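Local coordinates for prepilin-like protein (Thermus thermophilus, PDB 6QVF), which is a type IV pilin linked to natural competence and probably acts as a DNA receptor at the tip of a pilus, at residues T119-A124 and K131-R136; V61-S66 and P87-S92. All coordinates share one frame; numbering follows the deposited sequence.

Contact 1 (T119-A124 and K131-R136); sequences TVVVTA and KVTLGR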
ATOM      1  N   THR B 119       6.504  -6.051   2.637  1.00 13.57           N
ATOM      2  CA  THR B 119       5.214  -5.370   2.619  1.00 14.68           C
ATOM      3  C   THR B 119       4.297  -5.916   3.717  1.00 13.83           C
ATOM      4  O   THR B 119       4.287  -7.134   4.067  1.00 14.36           O
ATOM      5  CB  THR B 119       4.553  -5.432   1.245  1.00 16.12           C
ATOM      6  OG1 THR B 119       4.315  -6.806   0.973  1.00 16.48           O
ATOM      7  CG2 THR B 119       5.406  -4.831   0.150  1.00 17.57           C
ATOM      8  N   VAL B 120       3.486  -4.988   4.246  1.00 13.68           N
ATOM      9  CA  VAL B 120       2.454  -5.289   5.197  1.00 14.47           C
ATOM     10  C   VAL B 120       1.154  -4.719   4.609  1.00 15.44           C
ATOM     11  O   VAL B 120       1.079  -3.529   4.274  1.00 13.64           O
ATOM     12  CB  VAL B 120       2.733  -4.708   6.597  1.00 14.21           C
ATOM     13  CG1 VAL B 120       1.680  -5.158   7.610  1.00 16.71           C
ATOM     14  CG2 VAL B 120       4.156  -5.015   7.057  1.00 16.91           C
ATOM     15  N   VAL B 121       0.176  -5.591   4.397  1.00 13.02           N
ATOM     16  CA  VAL B 121      -1.082  -5.222   3.765  1.00 14.73           C
ATOM     17  C   VAL B 121      -2.233  -5.687   4.624  1.00 14.82           C
ATOM     18  O   VAL B 121      -2.254  -6.845   5.020  1.00 14.79           O
ATOM     19  CB  VAL B 121      -1.149  -5.762   2.333  1.00 16.79           C
ATOM     20  CG1 VAL B 121      -2.429  -5.355   1.639  1.00 20.11           C
ATOM     21  CG2 VAL B 121       0.050  -5.275   1.562  1.00 20.02           C
ATOM     22  N   VAL B 122      -3.231  -4.810   4.797  1.00 15.23           N
ATOM     23  CA  VAL B 122      -4.397  -5.123   5.582  1.00 15.42           C
ATOM     24  C   VAL B 122      -5.661  -4.726   4.830  1.00 15.56           C
ATOM     25  O   VAL B 122      -5.678  -3.743   4.105  1.00 15.20           O
ATOM     26  CB  VAL B 122      -4.353  -4.452   6.964  1.00 14.28           C
ATOM     27  CG1 VAL B 122      -3.074  -4.829   7.700  1.00 15.87           C
ATOM     28  CG2 VAL B 122      -4.531  -2.952   6.879  1.00 15.71           C
ATOM     29  N   THR B 123      -6.711  -5.498   5.079  1.00 14.79           N
ATOM     30  CA  THR B 123      -8.031  -5.149   4.567  1.00 15.25           C
ATOM     31  C   THR B 123      -9.066  -5.327   5.676  1.00 16.36           C
ATOM     32  O   THR B 123      -9.280  -6.470   6.153  1.00 17.74           O
ATOM     33  CB  THR B 123      -8.408  -5.990   3.350  1.00 17.34           C
ATOM     34  OG1 THR B 123      -7.531  -5.778   2.247  1.00 19.02           O
ATOM     35  CG2 THR B 123      -9.823  -5.700   2.869  1.00 17.45           C
ATOM     36  N   ALA B 124      -9.685  -4.209   6.051  1.00 16.67           N
ATOM     37  CA  ALA B 124     -10.787  -4.210   7.035  1.00 18.38           C
ATOM     38  C   ALA B 124     -12.113  -4.292   6.285  1.00 20.52           C
ATOM     39  O   ALA B 124     -12.339  -3.519   5.379  1.00 20.83           O
ATOM     40  CB  ALA B 124     -10.771  -2.963   7.853  1.00 19.99           C
ATOM     41  N   LYS B 131     -15.205  -1.334   3.092  1.00 19.68           N
ATOM     42  CA  LYS B 131     -13.892  -1.992   3.109  1.00 19.56           C
ATOM     43  C   LYS B 131     -12.809  -0.921   3.038  1.00 18.75           C
ATOM     44  O   LYS B 131     -12.955   0.112   2.333  1.00 18.90           O
ATOM     45  CB  LYS B 131     -13.736  -2.934   1.918  1.00 24.54           C
ATOM     46  CG  LYS B 131     -14.638  -4.160   1.961  1.00 30.92           C
ATOM     47  CD  LYS B 131     -14.628  -4.975   0.683  1.00 34.15           C
ATOM     48  CE  LYS B 131     -13.254  -5.460   0.297  1.00 41.74           C
ATOM     49  NZ  LYS B 131     -12.547  -4.413  -0.486  1.00 48.20           N
ATOM     50  N   VAL B 132     -11.706  -1.178   3.744  1.00 17.97           N
ATOM     51  CA  VAL B 132     -10.532  -0.304   3.664  1.00 16.43           C
ATOM     52  C   VAL B 132      -9.268  -1.162   3.575  1.00 16.36           C
ATOM     53  O   VAL B 132      -9.070  -2.081   4.406  1.00 17.23           O
ATOM     54  CB  VAL B 132     -10.424   0.655   4.855  1.00 18.07           C
ATOM     55  CG1 VAL B 132      -9.132   1.461   4.803  1.00 17.88           C
ATOM     56  CG2 VAL B 132     -11.627   1.595   4.931  1.00 19.45           C
ATOM     57  N   THR B 133      -8.490  -0.921   2.523  1.00 14.38           N
ATOM     58  CA  THR B 133      -7.216  -1.650   2.303  1.00 14.87           C
ATOM     59  C   THR B 133      -6.049  -0.680   2.376  1.00 14.16           C
ATOM     60  O   THR B 133      -5.979   0.292   1.585  1.00 14.34           O
ATOM     61  CB  THR B 133      -7.175  -2.340   0.935  1.00 17.04           C
ATOM     62  OG1 THR B 133      -8.172  -3.365   0.911  1.00 18.10           O
ATOM     63  CG2 THR B 133      -5.829  -2.960   0.613  1.00 16.08           C
ATOM     64  N   LEU B 134      -5.117  -0.965   3.297  1.00 15.34           N
ATOM     65  CA  LEU B 134      -3.939  -0.160   3.537  1.00 14.20           C
ATOM     66  C   LEU B 134      -2.687  -1.034   3.451  1.00 15.32           C
ATOM     67  O   LEU B 134      -2.703  -2.193   3.788  1.00 15.93           O
ATOM     68  CB  LEU B 134      -3.978   0.484   4.918  1.00 13.38           C
ATOM     69  CG  LEU B 134      -5.202   1.336   5.221  1.00 15.26           C
ATOM     70  CD1 LEU B 134      -5.168   1.786   6.662  1.00 16.05           C
ATOM     71  CD2 LEU B 134      -5.300   2.533   4.301  1.00 16.41           C
ATOM     72  N   GLY B 135      -1.602  -0.412   3.039  1.00 13.89           N
ATOM     73  CA  GLY B 135      -0.308  -1.046   2.951  1.00 13.58           C
ATOM     74  C   GLY B 135       0.791  -0.180   3.527  1.00 13.71           C
ATOM     75  O   GLY B 135       0.709   1.036   3.568  1.00 13.21           O
ATOM     76  N   ARG B 136       1.839  -0.852   3.982  1.00 12.88           N
ATOM     77  CA  ARG B 136       3.065  -0.195   4.317  1.00 14.06           C
ATOM     78  C   ARG B 136       4.216  -0.988   3.701  1.00 13.75           C
ATOM     79  O   ARG B 136       4.228  -2.211   3.755  1.00 13.96           O
ATOM     80  CB  ARG B 136       3.237  -0.051   5.838  1.00 14.09           C
ATOM     81  CG  ARG B 136       4.534   0.632   6.228  1.00 14.19           C
ATOM     82  CD  ARG B 136       4.620   1.098   7.679  1.00 15.41           C
ATOM     83  NE  ARG B 136       5.923   1.703   7.942  1.00 15.96           N
ATOM     84  CZ  ARG B 136       6.405   1.934   9.139  1.00 19.02           C
ATOM     85  NH1 ARG B 136       5.625   1.689  10.194  1.00 19.17           N
ATOM     86  NH2 ARG B 136       7.682   2.317   9.258  1.00 19.88           N
TER

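Contact 2 (V61-S66 and P87-S92); sequences VDYYFS and PGLTCS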
ATOM      1  N   VAL B  61      14.669  -9.765   9.225  1.00 13.95           N
ATOM      2  CA  VAL B  61      15.254 -10.926   8.529  1.00 14.72           C
ATOM      3  C   VAL B  61      14.323 -12.131   8.604  1.00 15.02           C
ATOM      4  O   VAL B  61      14.099 -12.823   7.600  1.00 14.67           O
ATOM      5  CB  VAL B  61      16.639 -11.259   9.111  1.00 14.59           C
ATOM      6  CG1 VAL B  61      17.270 -12.484   8.459  1.00 16.62           C
ATOM      7  CG2 VAL B  61      17.570 -10.067   9.027  1.00 16.85           C
ATOM      8  N   ASP B  62      13.797 -12.412   9.797  1.00 16.14           N
ATOM      9  CA  ASP B  62      12.915 -13.527  10.002  1.00 15.71           C
ATOM     10  C   ASP B  62      11.669 -13.395   9.126  1.00 13.73           C
ATOM     11  O   ASP B  62      11.292 -14.339   8.431  1.00 15.34           O
ATOM     12  CB  ASP B  62      12.543 -13.691  11.470  1.00 15.34           C
ATOM     13  CG  ASP B  62      13.806 -13.849  12.295  1.00 18.29           C
ATOM     14  OD1 ASP B  62      14.360 -14.960  12.284  1.00 19.41           O
ATOM     15  OD2 ASP B  62      14.267 -12.827  12.860  1.00 18.02           O
ATOM     16  N   TYR B  63      11.055 -12.223   9.131  1.00 13.33           N
ATOM     17  CA  TYR B  63       9.823 -12.071   8.339  1.00 14.44           C
ATOM     18  C   TYR B  63      10.144 -12.120   6.840  1.00 15.47           C
ATOM     19  O   TYR B  63       9.376 -12.731   6.063  1.00 15.62           O
ATOM     20  CB  TYR B  63       9.091 -10.777   8.693  1.00 14.56           C
ATOM     21  CG  TYR B  63       8.323 -10.891   9.990  1.00 15.35           C
ATOM     22  CD1 TYR B  63       7.144 -11.606  10.047  1.00 16.71           C
ATOM     23  CD2 TYR B  63       8.754 -10.255  11.148  1.00 16.54           C
ATOM     24  CE1 TYR B  63       6.452 -11.763  11.230  1.00 17.43           C
ATOM     25  CE2 TYR B  63       8.057 -10.381  12.330  1.00 18.26           C
ATOM     26  CZ  TYR B  63       6.899 -11.125  12.372  1.00 20.86           C
ATOM     27  OH  TYR B  63       6.221 -11.229  13.551  1.00 22.37           O
ATOM     28  N   TYR B  64      11.211 -11.440   6.411  1.00 13.55           N
ATOM     29  CA  TYR B  64      11.581 -11.374   4.996  1.00 13.34           C
ATOM     30  C   TYR B  64      11.789 -12.782   4.424  1.00 16.57           C
ATOM     31  O   TYR B  64      11.247 -13.086   3.362  1.00 14.25           O
ATOM     32  CB  TYR B  64      12.827 -10.517   4.772  1.00 13.99           C
ATOM     33  CG  TYR B  64      13.212 -10.425   3.317  1.00 13.65           C
ATOM     34  CD1 TYR B  64      12.548  -9.592   2.440  1.00 14.25           C
ATOM     35  CD2 TYR B  64      14.187 -11.258   2.781  1.00 17.13           C
ATOM     36  CE1 TYR B  64      12.842  -9.560   1.085  1.00 15.18           C
ATOM     37  CE2 TYR B  64      14.479 -11.229   1.428  1.00 17.93           C
ATOM     38  CZ  TYR B  64      13.810 -10.388   0.572  1.00 19.88           C
ATOM     39  OH  TYR B  64      14.057 -10.422  -0.780  1.00 19.59           O
ATOM     40  N   PHE B  65      12.556 -13.628   5.116  1.00 14.68           N
ATOM     41  CA  PHE B  65      12.874 -14.940   4.606  1.00 14.74           C
ATOM     42  C   PHE B  65      11.819 -16.006   4.958  1.00 16.11           C
ATOM     43  O   PHE B  65      11.843 -17.103   4.340  1.00 17.29           O
ATOM     44  CB  PHE B  65      14.268 -15.374   5.067  1.00 15.22           C
ATOM     45  CG  PHE B  65      15.356 -14.614   4.357  1.00 15.61           C
ATOM     46  CD1 PHE B  65      15.647 -14.867   3.027  1.00 15.82           C
ATOM     47  CD2 PHE B  65      16.107 -13.663   5.026  1.00 15.57           C
ATOM     48  CE1 PHE B  65      16.657 -14.178   2.375  1.00 16.57           C
ATOM     49  CE2 PHE B  65      17.101 -12.977   4.364  1.00 17.12           C
ATOM     50  CZ  PHE B  65      17.384 -13.228   3.051  1.00 18.71           C
ATOM     51  N   SER B  66      10.903 -15.743   5.896  1.00 15.19           N
ATOM     52  CA  SER B  66       9.939 -16.764   6.303  1.00 16.20           C
ATOM     53  C   SER B  66       8.593 -16.619   5.610  1.00 16.83           C
ATOM     54  O   SER B  66       7.842 -17.555   5.628  1.00 17.60           O
ATOM     55  CB  SER B  66       9.704 -16.761   7.786  1.00 15.88           C
ATOM     56  OG  SER B  66      10.932 -16.952   8.494  1.00 17.62           O
ATOM     57  N   PRO B  87      11.288 -19.599  14.638  1.00 25.99           N
ATOM     58  CA  PRO B  87      10.110 -20.432  14.424  1.00 26.30           C
ATOM     59  C   PRO B  87       8.894 -19.713  15.009  1.00 27.83           C
ATOM     60  O   PRO B  87       9.033 -18.824  15.810  1.00 28.63           O
ATOM     61  CB  PRO B  87      10.489 -21.707  15.198  1.00 30.22           C
ATOM     62  CG  PRO B  87      11.239 -21.160  16.393  1.00 30.93           C
ATOM     63  CD  PRO B  87      12.083 -20.045  15.802  1.00 28.67           C
ATOM     64  N   GLY B  88       7.687 -20.068  14.580  1.00 26.64           N
ATOM     65  CA  GLY B  88       6.529 -19.563  15.297  1.00 35.54           C
ATOM     66  C   GLY B  88       6.201 -18.096  15.028  1.00 35.53           C
ATOM     67  O   GLY B  88       5.508 -17.476  15.808  1.00 36.46           O
ATOM     68  N   LEU B  89       6.755 -17.515  13.965  1.00 32.47           N
ATOM     69  CA  LEU B  89       6.190 -16.282  13.447  1.00 31.41           C
ATOM     70  C   LEU B  89       4.936 -16.628  12.655  1.00 25.86           C
ATOM     71  O   LEU B  89       4.883 -17.623  11.964  1.00 31.04           O
ATOM     72  CB  LEU B  89       7.170 -15.579  12.508  1.00 34.55           C
ATOM     73  CG  LEU B  89       8.545 -15.293  13.067  1.00 41.77           C
ATOM     74  CD1 LEU B  89       9.369 -14.599  12.012  1.00 43.81           C
ATOM     75  CD2 LEU B  89       8.463 -14.454  14.310  1.00 47.41           C
ATOM     76  N   THR B  90       3.945 -15.748  12.735  1.00 22.09           N
ATOM     77  CA  THR B  90       2.785 -15.835  11.893  1.00 20.58           C
ATOM     78  C   THR B  90       2.891 -14.793  10.775  1.00 20.07           C
ATOM     79  O   THR B  90       3.178 -13.584  11.072  1.00 20.09           O
ATOM     80  CB  THR B  90       1.549 -15.655  12.771  1.00 21.49           C
ATOM     81  OG1 THR B  90       1.544 -16.705  13.739  1.00 22.39           O
ATOM     82  CG2 THR B  90       0.286 -15.743  11.975  1.00 24.99           C
ATOM     83  N   CYS B  91       2.673 -15.228   9.522  1.00 17.27           N
ATOM     84  CA  CYS B  91       2.847 -14.393   8.333  1.00 19.83           C
ATOM     85  C   CYS B  91       1.544 -13.662   7.951  1.00 18.19           C
ATOM     86  O   CYS B  91       1.549 -12.648   7.243  1.00 18.23           O
ATOM     87  CB  CYS B  91       3.322 -15.223   7.126  1.00 19.26           C
ATOM     88  SG  CYS B  91       5.012 -15.862   7.320  1.00 22.40           S
ATOM     89  N   SER B  92       0.416 -14.220   8.339  1.00 17.59           N
ATOM     90  CA  SER B  92      -0.866 -13.737   7.912  1.00 17.51           C
ATOM     91  C   SER B  92      -1.941 -14.228   8.873  1.00 19.77           C
ATOM     92  O   SER B  92      -1.776 -15.237   9.591  1.00 21.47           O
ATOM     93  CB  SER B  92      -1.163 -14.107   6.477  1.00 19.73           C
ATOM     94  OG  SER B  92      -1.321 -15.512   6.314  1.00 23.26           O
TER
HETATM   95  O   HOH W   1       4.515 -13.549  14.482  1.00 44.22           O

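Contact 1 (T119-A124 and K131-R136)
The flat groups that meet between 119-124 and 131-136 are peptide units, facing each other through C=O...H-N bonds. In four of the six backbone hydrogen bonds the N-H arrives in the carbonyl plane of the acceptor, among them Ala124 N to Val132 O at 2.8 Å; the other two, such as Val122 N to Leu134 O at 2.9 Å, run nearly along the C=O axis. The strand axes lie 170° apart. Val120-Arg136, Val122-Leu134 and Ala124-Val132 form hydrogen-bonded antiparallel pairs, and their side chains leave from one face, where Val120 touches Leu22 and Leu134 touches Ala18 of helix 2-30. Here, with Val122 CG1 anti to the carbonyl carbon (chi1 -55°), CG2 takes the crowded place between N and carbonyl carbon and approaches Leu134 CB to 4.0 Å, the two chains crossing obliquely.

The face of Val121 and Thr123 is more polar. In the non-hydrogen-bonded pair Thr123-Thr133, both hydroxyls sit anti to their carbonyl carbons (chi1 -63° for Thr123), so that Thr123 OG1 and Thr133 OG1 meet at 2.8 Å in a hydrogen bond. Thr123 CG2 adds a contact of 3.5 Å to Thr133 OG1, and Thr133 CG2 lies 3.6 Å from Val122 O. A valine here, with no hydroxyl, would remove the side-chain hydrogen bond between these segments and probably hold the Thr133 side chain less firmly.

Residues Thr133 to Arg136 also pair antiparallel with a strand of the second subunit, extending the sheet across the interface. The arrangement is a beta hairpin at the margin of the antiparallel sheet that packs on the long N-terminal helix, characteristic of the type IV pilin fold.

Contact 2 (V61-S66 and P87-S92)
Leu89 and Tyr63 cross obliquely, and the leucine comes down over one face of the phenol ring. Its CD1 stands 4.1 Å from the centroid of the Tyr63 ring and only 7° off the ring normal, a well-centred CH-pi contact. An extended side chain delivers this methyl: CG is anti to the carbonyl carbon (chi1 -55°) and CD1 is anti to CA (chi2 -180°). The same CD1 presses against Asp62 CB at 3.3 Å, a tight approach that wedges it between the ring and the helix. Leu89 CD2 points to the far end of the phenol, 4.0 Å from Tyr63 OH.

The ring edge meets backbone instead. Thr90 O lies in the ring plane, 3.7 Å from Tyr63 CE1, and a water joins Tyr63 OH (3.0 Å) to Thr90 N, whose N-H it accepts. One face and an edge are thus met directly by Leu89 and Thr90, and the hydroxyl through the water, which would probably restrict the ring's rotation. Tyr63 also touches Ile106 of strand 100-108.

At the helix end, Ser66 OG turns back to donate to Asp62 O at 2.6 Å, in the carbonyl plane on a lone pair. Cys91 SG rests 3.7 Å from Ser66 O. The Asp62 carboxylate points into salt bridges with Arg78 and Arg86, which lie in the intervening chain and would be expected to stabilise its charged form.

A disulfide joins Cys91 to Cys67, directly after the helix, closing part of the region between the N-terminal helix and the four-stranded sheet, consistent with the alpha-beta loop of type IV pilins.

How the contacts relate
After helix 2-30 and the small three-stranded sheet, the chain reaches helix 59-66. Contact 2 closes the first loop, whose 20 intervening residues hold neither helix nor strand, and delivers the chain to strand 92-97. Contact 1 comes later, folding strand 131-139 back on strand 117-125 across a five-residue connection. The two follow in series, neither nesting nor crossing. The centres of contact 1 and contact 2 are about 18 Å apart, and the nearest atoms of contact 1 and contact 2 are about 7 Å apart. Strand 100-108 mediates between them: Trp104 meets both Thr90 and Val122, while backbone hydrogen bonds join Ile106 to Cys91 and Asp105 to Val121. The loop and the hairpin are thus both tied to strand 100-108.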